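Local atomic coordinates of MdbA protein (Corynebacterium matruchotii ATCC 14266, PDB entry 6BO0), a protein that probably catalyses the formation or exchange of disulfide bonds in other proteins, as a DsbA-like thiol-disulfide oxidoreductase of the thioredoxin family. Residues I189-N192 / A193-P196; Q176-S179 / P180-F183; T145-K148 / I149-T153; Y154-E157 / F158-I161. All blocks are in the same frame, centred on the assembly; numbering follows the deposited sequence.

How the contacts relate
Along the chain the order is contact 3, contact 4, contact 2, contact 1, all within the thioredoxin-family fold. Contact 3 closes helix 143-151 and contact 4 opens helix 155-172; their centres lie about 13 Å apart and they touch. After that helix, contact 2 brings the chain through the cis-proline turn into strand 181-184, its centre about 20 Å from that of contact 4. Contact 1 comes after the last strand and packs against contact 2, their centres about 12 Å apart. Contacts 1 and 3, with centres about 34 Å apart, lie on opposite sides of the chain's centre. The set thus runs from helices 143-151 and 155-172 to the sheet edge beside helix 51-68, which begins in the CxxC motif.

Contact 1. Residues I189-N192 / A193-P196; sequences IKEN and ATWP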
# COMPACT_ATOMS: atom_id res chain seq x y z
N ILE A 189 15.92 -7.95 4.06
CA ILE A 189 16.83 -6.84 4.30
C ILE A 189 16.83 -6.49 5.78
O ILE A 189 15.79 -6.35 6.39
CB ILE A 189 16.40 -5.62 3.45
CG1 ILE A 189 16.36 -6.01 1.96
CG2 ILE A 189 17.34 -4.44 3.66
CD1 ILE A 189 17.62 -6.68 1.45
N LYS A 190 18.02 -6.33 6.34
CA LYS A 190 18.19 -6.07 7.77
C LYS A 190 17.81 -4.65 8.19
O LYS A 190 17.21 -4.45 9.24
CB LYS A 190 19.66 -6.32 8.16
CG LYS A 190 20.09 -7.77 7.97
CD LYS A 190 21.45 -8.05 8.61
CE LYS A 190 21.96 -9.44 8.24
NZ LYS A 190 20.95 -10.51 8.47
N GLU A 191 18.21 -3.67 7.40
CA GLU A 191 17.93 -2.26 7.66
C GLU A 191 16.99 -1.79 6.57
O GLU A 191 17.42 -1.33 5.49
CB GLU A 191 19.22 -1.42 7.69
CG GLU A 191 19.01 0.03 8.07
CD GLU A 191 20.32 0.79 8.22
OE1 GLU A 191 20.71 1.04 9.37
OE2 GLU A 191 20.97 1.11 7.19
N ASN A 192 15.70 -1.90 6.83
CA ASN A 192 14.71 -1.60 5.81
C ASN A 192 14.75 -0.18 5.32
O ASN A 192 14.46 0.08 4.18
CB ASN A 192 13.30 -1.83 6.36
CG ASN A 192 13.01 -3.25 6.57
OD1 ASN A 192 12.24 -3.62 7.46
ND2 ASN A 192 13.71 -4.09 5.81
N ALA A 193 15.09 0.74 6.24
CA ALA A 193 15.03 2.17 5.96
C ALA A 193 15.95 2.58 4.82
O ALA A 193 15.72 3.63 4.22
CB ALA A 193 15.38 2.96 7.21
N THR A 194 16.98 1.77 4.53
CA THR A 194 17.92 2.08 3.47
C THR A 194 17.85 1.05 2.33
O THR A 194 18.78 0.96 1.52
CB THR A 194 19.37 2.20 4.02
OG1 THR A 194 19.78 0.93 4.52
CG2 THR A 194 19.47 3.24 5.14
N TRP A 195 16.75 0.30 2.21
CA TRP A 195 16.74 -0.71 1.16
C TRP A 195 16.96 -0.16 -0.25
O TRP A 195 17.60 -0.83 -1.04
CB TRP A 195 15.50 -1.63 1.24
CG TRP A 195 14.22 -1.08 0.68
CD1 TRP A 195 13.16 -0.59 1.39
CD2 TRP A 195 13.84 -0.97 -0.71
NE1 TRP A 195 12.16 -0.19 0.56
CE2 TRP A 195 12.55 -0.40 -0.74
CE3 TRP A 195 14.45 -1.29 -1.92
CZ2 TRP A 195 11.88 -0.15 -1.94
CZ3 TRP A 195 13.81 -1.03 -3.09
CH2 TRP A 195 12.53 -0.46 -3.10
N PRO A 196 16.46 1.05 -0.57
CA PRO A 196 16.68 1.51 -1.94
C PRO A 196 18.17 1.62 -2.29
O PRO A 196 18.54 1.41 -3.45
CB PRO A 196 15.97 2.86 -1.97
CG PRO A 196 14.82 2.65 -1.01
CD PRO A 196 15.52 1.95 0.13
O HOH W 1 19.50 -1.60 3.54
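The carboxylate of E191 reaches over the short helical turn to the hydroxyl of T194, and the two side chains meet at an oblique angle. CG of E191 stands anti to its backbone N (chi1 -175°) and the chain runs on extended, carrying OE2 to 2.9 Å from T194 OG1. The hydroxyl donates this bond, to the OE2 lone pair facing away from OE1. With chi1 at 65°, OG1 of T194 sits between its own N and carbonyl carbon, turned toward E191, and CG2 lies 3.3 Å from the same E191 OE2. A water closes a small ring: it donates to T194 OG1 and to E191 O, which also accepts the amide of T194 at 3.3 Å (T194 N to E191 O).

One residue on, W195 N donates to N192 O at 3.0 Å. The indole turns an edge to that carbonyl, CD1 of W195 lying 3.2 Å from N192 O and near the ring plane, while P196 CD lies over one face of the W195 ring, 3.3 Å above the plane and displaced toward the rim. I189 crosses W195 at about a right angle, its CG2 4.1 Å from W195 CB. Behind, W195 packs on V41 and I43 of strand 39-45, V182 of the neighbouring strand and M63 of helix 51-68, filling the side where sheet and helix meet.

The turn is thus polar outside and apolar inside. T194 OG1 gives its proton to the carboxylate and takes one from water, so two bonds fix its rotation, and this donated proton would favour an ionised E191.

Contact 2. Residues Q176-S179 / P180-F183; sequences QVSS and PRVF
R181 folds back over the preceding loop and hydrogen-bonds to Q176 and S178 through one nitrogen, NH1. The shorter and straighter bond goes to Q176 O, 2.8 Å from R181 NH1 (160°); the oxygen lies close to the guanidinium plane, and NH1 approaches from above the carbonyl plane. The second, R181 NH1 to S178 OG at 3.1 Å, is more bent (136°) and leaves the guanidinium plane obliquely; it is less certain, since S178 has a second conformation.

Charge pairs take the other two nitrogens. NE of R181 bridges to E188 and NH2 to D174, whose OD1 also accepts the amide of Q176, so bonds at NE, NH1 and NH2 hold the flat group in place. Bends at chi2 and chi3 curl the chain back far enough for this.

Ahead of R181 the S179-P180 peptide is cis, the cis-proline characteristic of the thioredoxin fold; its mark is the short step of 3.0 Å from S179 CA to P180 CA.

P180 touches Y51, C52 and L55 of helix 51-68, placing the cis-proline beside the CxxC motif, as in other thioredoxin-like oxidoreductases. The chain then joins the sheet, where R181 pairs with Y44 and F183 with D42 on strand 39-45, V182 pairs with I189, and L169 of helix 155-172 packs against R181 and F183.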
# COMPACT_ATOMS: atom_id res chain seq x y z
N GLN A 176 8.62 -15.31 12.02
CA GLN A 176 7.93 -14.22 12.71
C GLN A 176 7.11 -13.40 11.70
O GLN A 176 7.58 -13.15 10.56
CB GLN A 176 8.94 -13.32 13.41
CG GLN A 176 9.75 -14.05 14.47
CD GLN A 176 10.81 -13.17 15.10
OE1 GLN A 176 10.49 -12.18 15.76
NE2 GLN A 176 12.09 -13.53 14.90
N VAL A 177 5.89 -13.03 12.08
CA VAL A 177 5.04 -12.21 11.28
C VAL A 177 4.97 -10.95 12.10
O VAL A 177 4.59 -10.92 13.27
CB VAL A 177 3.67 -12.85 11.03
CG1 VAL A 177 2.73 -11.86 10.35
CG2 VAL A 177 3.83 -14.10 10.17
N SER A 178 5.42 -9.91 11.44
CA SER A 178 5.45 -8.59 11.99
C SER A 178 5.59 -7.73 10.77
O SER A 178 5.63 -8.23 9.64
CB SER A 178 6.67 -8.40 12.90
OG SER A 178 7.87 -8.56 12.15
N SER A 179 5.67 -6.45 11.00
CA SER A 179 5.85 -5.53 9.91
C SER A 179 6.52 -4.29 10.45
O SER A 179 6.47 -4.04 11.65
CB SER A 179 4.48 -5.14 9.28
OG SER A 179 3.54 -4.70 10.23
N PRO A 180 7.16 -3.49 9.57
CA PRO A 180 7.40 -3.74 8.15
C PRO A 180 8.49 -4.78 7.92
O PRO A 180 9.39 -4.93 8.75
CB PRO A 180 7.84 -2.37 7.61
CG PRO A 180 8.49 -1.73 8.79
CD PRO A 180 7.75 -2.22 10.01
N ARG A 181 8.44 -5.44 6.77
CA ARG A 181 9.52 -6.35 6.35
C ARG A 181 9.76 -6.14 4.87
O ARG A 181 8.79 -5.97 4.13
CB ARG A 181 9.14 -7.82 6.60
CG ARG A 181 8.60 -8.09 7.98
CD ARG A 181 9.66 -8.11 9.05
NE ARG A 181 10.40 -9.36 8.98
CZ ARG A 181 9.97 -10.54 9.43
NH1 ARG A 181 8.84 -10.65 10.13
NH2 ARG A 181 10.72 -11.61 9.22
N VAL A 182 11.01 -6.16 4.46
CA VAL A 182 11.39 -5.99 3.07
C VAL A 182 12.28 -7.12 2.64
O VAL A 182 13.24 -7.48 3.35
CB VAL A 182 12.11 -4.64 2.84
CG1 VAL A 182 12.53 -4.46 1.39
CG2 VAL A 182 11.22 -3.51 3.31
N PHE A 183 11.97 -7.67 1.46
CA PHE A 183 12.78 -8.71 0.83
C PHE A 183 13.17 -8.22 -0.55
O PHE A 183 12.35 -7.65 -1.26
CB PHE A 183 12.01 -10.04 0.68
CG PHE A 183 11.66 -10.70 1.96
CD1 PHE A 183 10.69 -10.16 2.80
CD2 PHE A 183 12.25 -11.90 2.32
CE1 PHE A 183 10.38 -10.79 3.99
CE2 PHE A 183 11.94 -12.52 3.49
CZ PHE A 183 11.00 -11.97 4.34

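Contact 3. Residues T145-K148 / I149-T153; sequences TVKK and IADGT
K147 and D151 meet one turn apart on helix 143-151 through the aliphatic part of the lysine. CG of K147 lies 3.5 Å from D151 OD2. Beyond it, a bend at chi3 (-69°) swings the ammonium off, leaving K147 NZ 6.1 Å from D151 OD2, too far for a salt bridge; NZ makes a long, weak ion pair with E144 instead. D151 has CG beside its backbone N (chi1 -64°), which tucks the carboxylate back over the last turn.

K148 behaves differently. Its CG passes T153 OG1 at 3.8 Å, after which the chain runs fully extended, so that NZ reaches D103 in a salt bridge and hydrogen-bonds with Y154 OH. On the buried side, T145 CG2 and I149 CD1 approach to 4.1 Å; the other branch of T145, OG1, bonds to D104, while I149 packs on A96 and T99 of helix 89-103 and A133 and A136 of helix 129-138.

The helix ends in a Schellman motif. T153 N donates to K148 O at 3.1 Å, in the carbonyl plane, and G152 N donates to I149 O at 3.1 Å. G152 turns the chain with a positive phi of 62°, a conformation glycine adopts easily.

Two carbonyls of the last turn thereby find donors beyond the helix. The D151 carboxylate fares worse: OD1 and OD2 of D151 stand 3.3 and 3.4 Å from K147 O, acceptor against acceptor, a probably unfavourable approach without a bond, whereas the K148 charge is paired with D103.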
# COMPACT_ATOMS: atom_id res chain seq x y z
N THR A 145 -15.05 3.26 -8.37
CA THR A 145 -14.10 2.90 -7.31
C THR A 145 -14.57 3.43 -5.96
O THR A 145 -14.53 2.73 -4.96
CB THR A 145 -12.72 3.43 -7.64
OG1 THR A 145 -12.31 2.90 -8.90
CG2 THR A 145 -11.68 3.12 -6.57
N VAL A 146 -15.01 4.67 -5.95
CA VAL A 146 -15.53 5.30 -4.75
C VAL A 146 -16.70 4.47 -4.20
O VAL A 146 -16.78 4.19 -3.01
CB VAL A 146 -15.92 6.77 -5.05
CG1 VAL A 146 -16.60 7.41 -3.85
CG2 VAL A 146 -14.70 7.59 -5.44
N LYS A 147 -17.63 4.11 -5.10
CA LYS A 147 -18.76 3.28 -4.68
C LYS A 147 -18.30 1.94 -4.08
O LYS A 147 -18.80 1.52 -3.04
CB LYS A 147 -19.68 3.04 -5.87
CG LYS A 147 -20.93 2.24 -5.54
CD LYS A 147 -21.63 1.73 -6.78
CE LYS A 147 -22.23 2.86 -7.55
NZ LYS A 147 -22.96 2.30 -8.71
N LYS A 148 -17.35 1.27 -4.75
CA LYS A 148 -16.92 -0.03 -4.28
C LYS A 148 -16.24 0.08 -2.92
O LYS A 148 -16.34 -0.84 -2.10
CB LYS A 148 -15.98 -0.68 -5.26
CG LYS A 148 -16.71 -1.25 -6.48
CD LYS A 148 -15.72 -2.04 -7.31
CE LYS A 148 -16.28 -2.48 -8.62
NZ LYS A 148 -15.31 -3.42 -9.22
N ILE A 149 -15.48 1.16 -2.69
CA ILE A 149 -14.88 1.35 -1.36
C ILE A 149 -15.98 1.47 -0.30
O ILE A 149 -15.99 0.77 0.72
CB ILE A 149 -13.96 2.58 -1.32
CG1 ILE A 149 -12.75 2.39 -2.25
CG2 ILE A 149 -13.50 2.84 0.12
CD1 ILE A 149 -11.92 3.63 -2.46
N ALA A 150 -16.93 2.37 -0.53
CA ALA A 150 -17.98 2.60 0.46
C ALA A 150 -18.77 1.33 0.74
O ALA A 150 -19.17 1.09 1.87
CB ALA A 150 -18.92 3.71 -0.01
N ASP A 151 -19.00 0.54 -0.31
CA ASP A 151 -19.80 -0.67 -0.20
C ASP A 151 -19.03 -1.86 0.38
O ASP A 151 -19.61 -2.91 0.67
CB ASP A 151 -20.33 -1.08 -1.58
CG ASP A 151 -21.27 -0.10 -2.18
OD1 ASP A 151 -21.68 0.88 -1.52
OD2 ASP A 151 -21.64 -0.34 -3.35
N GLY A 152 -17.72 -1.74 0.53
CA GLY A 152 -16.93 -2.87 0.96
C GLY A 152 -16.98 -4.05 0.01
O GLY A 152 -16.89 -5.20 0.41
N THR A 153 -17.07 -3.76 -1.27
CA THR A 153 -17.15 -4.79 -2.29
C THR A 153 -16.00 -5.80 -2.19
O THR A 153 -16.19 -7.00 -2.39
CB THR A 153 -17.26 -4.13 -3.68
OG1 THR A 153 -18.41 -3.28 -3.70
CG2 THR A 153 -17.33 -5.17 -4.79

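Contact 4. Residues Y154-E157 / F158-I161; sequences YSDE and FKKI
F158 takes up the first bond of helix 155-172: its amide donates to Y154 O at 2.8 Å, nearly in line with the C=O bond, with Y154 at the N-cap position. This is the start of a long helix of a thioredoxin-family fold. The next two amides follow: K159 N to S155 O at 3.1 Å, and a weak K160 N to D156 O at 3.3 Å.

Among side chains, D156 and K159 lie alongside one another, pointing the same way. D156 OD1 stands 3.5 Å from K159 CE and 3.6 Å from K159 NZ, a long salt bridge that is doubtful because K159 has a second conformation. K159 CG goes beside its own backbone N (chi1 -72°), and the extended chain then leads back along the D156 carboxylate.

Farther out, helix 89-103 holds the inward face. The hydroxyl of Y154 bonds to D103 and to K148 NZ, and E157 OE2 accepts both Y98 OH and K102 NZ, a pairing that would favour its ionised form. F158 packs on T95, as does S155, and I161 touches Y98. K160 pairs instead with D164 further along the same helix. The last bond of the segment runs from I161 N to E157 O, 3.0 Å long and in the carbonyl plane, with CG1 of I161 resting 3.4 Å from that same E157 O.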
# COMPACT_ATOMS: atom_id res chain seq x y z
N TYR A 154 -14.80 -5.29 -1.88
CA TYR A 154 -13.63 -6.16 -1.78
C TYR A 154 -13.22 -6.46 -0.34
O TYR A 154 -12.09 -6.96 -0.13
CB TYR A 154 -12.46 -5.57 -2.56
CG TYR A 154 -12.68 -5.48 -4.05
CD1 TYR A 154 -13.16 -6.56 -4.81
CD2 TYR A 154 -12.37 -4.33 -4.72
CE1 TYR A 154 -13.31 -6.44 -6.19
CE2 TYR A 154 -12.49 -4.20 -6.07
CZ TYR A 154 -12.97 -5.25 -6.81
OH TYR A 154 -13.08 -5.09 -8.17
N SER A 155 -14.06 -6.20 0.65
CA SER A 155 -13.67 -6.49 2.02
C SER A 155 -13.27 -7.92 2.26
O SER A 155 -12.27 -8.20 2.91
CB SER A 155 -14.78 -6.08 2.98
OG SER A 155 -14.92 -4.66 2.98
N ASP A 156 -14.05 -8.85 1.74
CA ASP A 156 -13.73 -10.25 1.96
C ASP A 156 -12.51 -10.69 1.15
O ASP A 156 -11.68 -11.45 1.64
CB ASP A 156 -14.96 -11.09 1.67
CG ASP A 156 -16.07 -10.91 2.73
OD1 ASP A 156 -15.81 -10.32 3.81
OD2 ASP A 156 -17.19 -11.37 2.50
N GLU A 157 -12.39 -10.20 -0.08
CA GLU A 157 -11.22 -10.48 -0.89
C GLU A 157 -9.96 -9.98 -0.18
O GLU A 157 -8.93 -10.66 -0.13
CB GLU A 157 -11.40 -9.81 -2.22
CG GLU A 157 -10.36 -10.12 -3.28
CD GLU A 157 -10.85 -9.78 -4.68
OE1 GLU A 157 -11.95 -10.24 -5.06
OE2 GLU A 157 -10.16 -9.08 -5.42
N PHE A 158 -10.05 -8.79 0.42
CA PHE A 158 -8.93 -8.23 1.13
C PHE A 158 -8.56 -9.05 2.37
O PHE A 158 -7.39 -9.22 2.68
CB PHE A 158 -9.18 -6.76 1.53
CG PHE A 158 -8.01 -6.21 2.31
CD1 PHE A 158 -6.83 -5.86 1.66
CD2 PHE A 158 -8.03 -6.19 3.69
CE1 PHE A 158 -5.72 -5.47 2.38
CE2 PHE A 158 -6.91 -5.81 4.42
CZ PHE A 158 -5.75 -5.46 3.75
N LYS A 159 -9.55 -9.59 3.08
CA LYS A 159 -9.24 -10.46 4.22
C LYS A 159 -8.31 -11.60 3.79
O LYS A 159 -7.34 -11.95 4.49
CB LYS A 159 -10.50 -11.02 4.87
CG LYS A 159 -11.32 -10.00 5.67
CD LYS A 159 -12.54 -10.66 6.31
CE LYS A 159 -13.70 -9.69 6.48
NZ LYS A 159 -14.78 -10.29 7.30
N LYS A 160 -8.61 -12.19 2.64
CA LYS A 160 -7.77 -13.27 2.12
C LYS A 160 -6.40 -12.76 1.66
O LYS A 160 -5.40 -13.44 1.85
CB LYS A 160 -8.47 -14.01 0.97
CG LYS A 160 -7.64 -15.16 0.40
CD LYS A 160 -8.45 -16.10 -0.46
CE LYS A 160 -7.63 -16.84 -1.50
NZ LYS A 160 -6.39 -17.47 -1.04
N ILE A 161 -6.35 -11.60 1.00
CA ILE A 161 -5.05 -10.96 0.63
C ILE A 161 -4.16 -10.89 1.88
O ILE A 161 -2.99 -11.29 1.87
CB ILE A 161 -5.29 -9.48 0.09
CG1 ILE A 161 -6.02 -9.44 -1.26
CG2 ILE A 161 -3.98 -8.67 0.06
CD1 ILE A 161 -5.21 -9.92 -2.43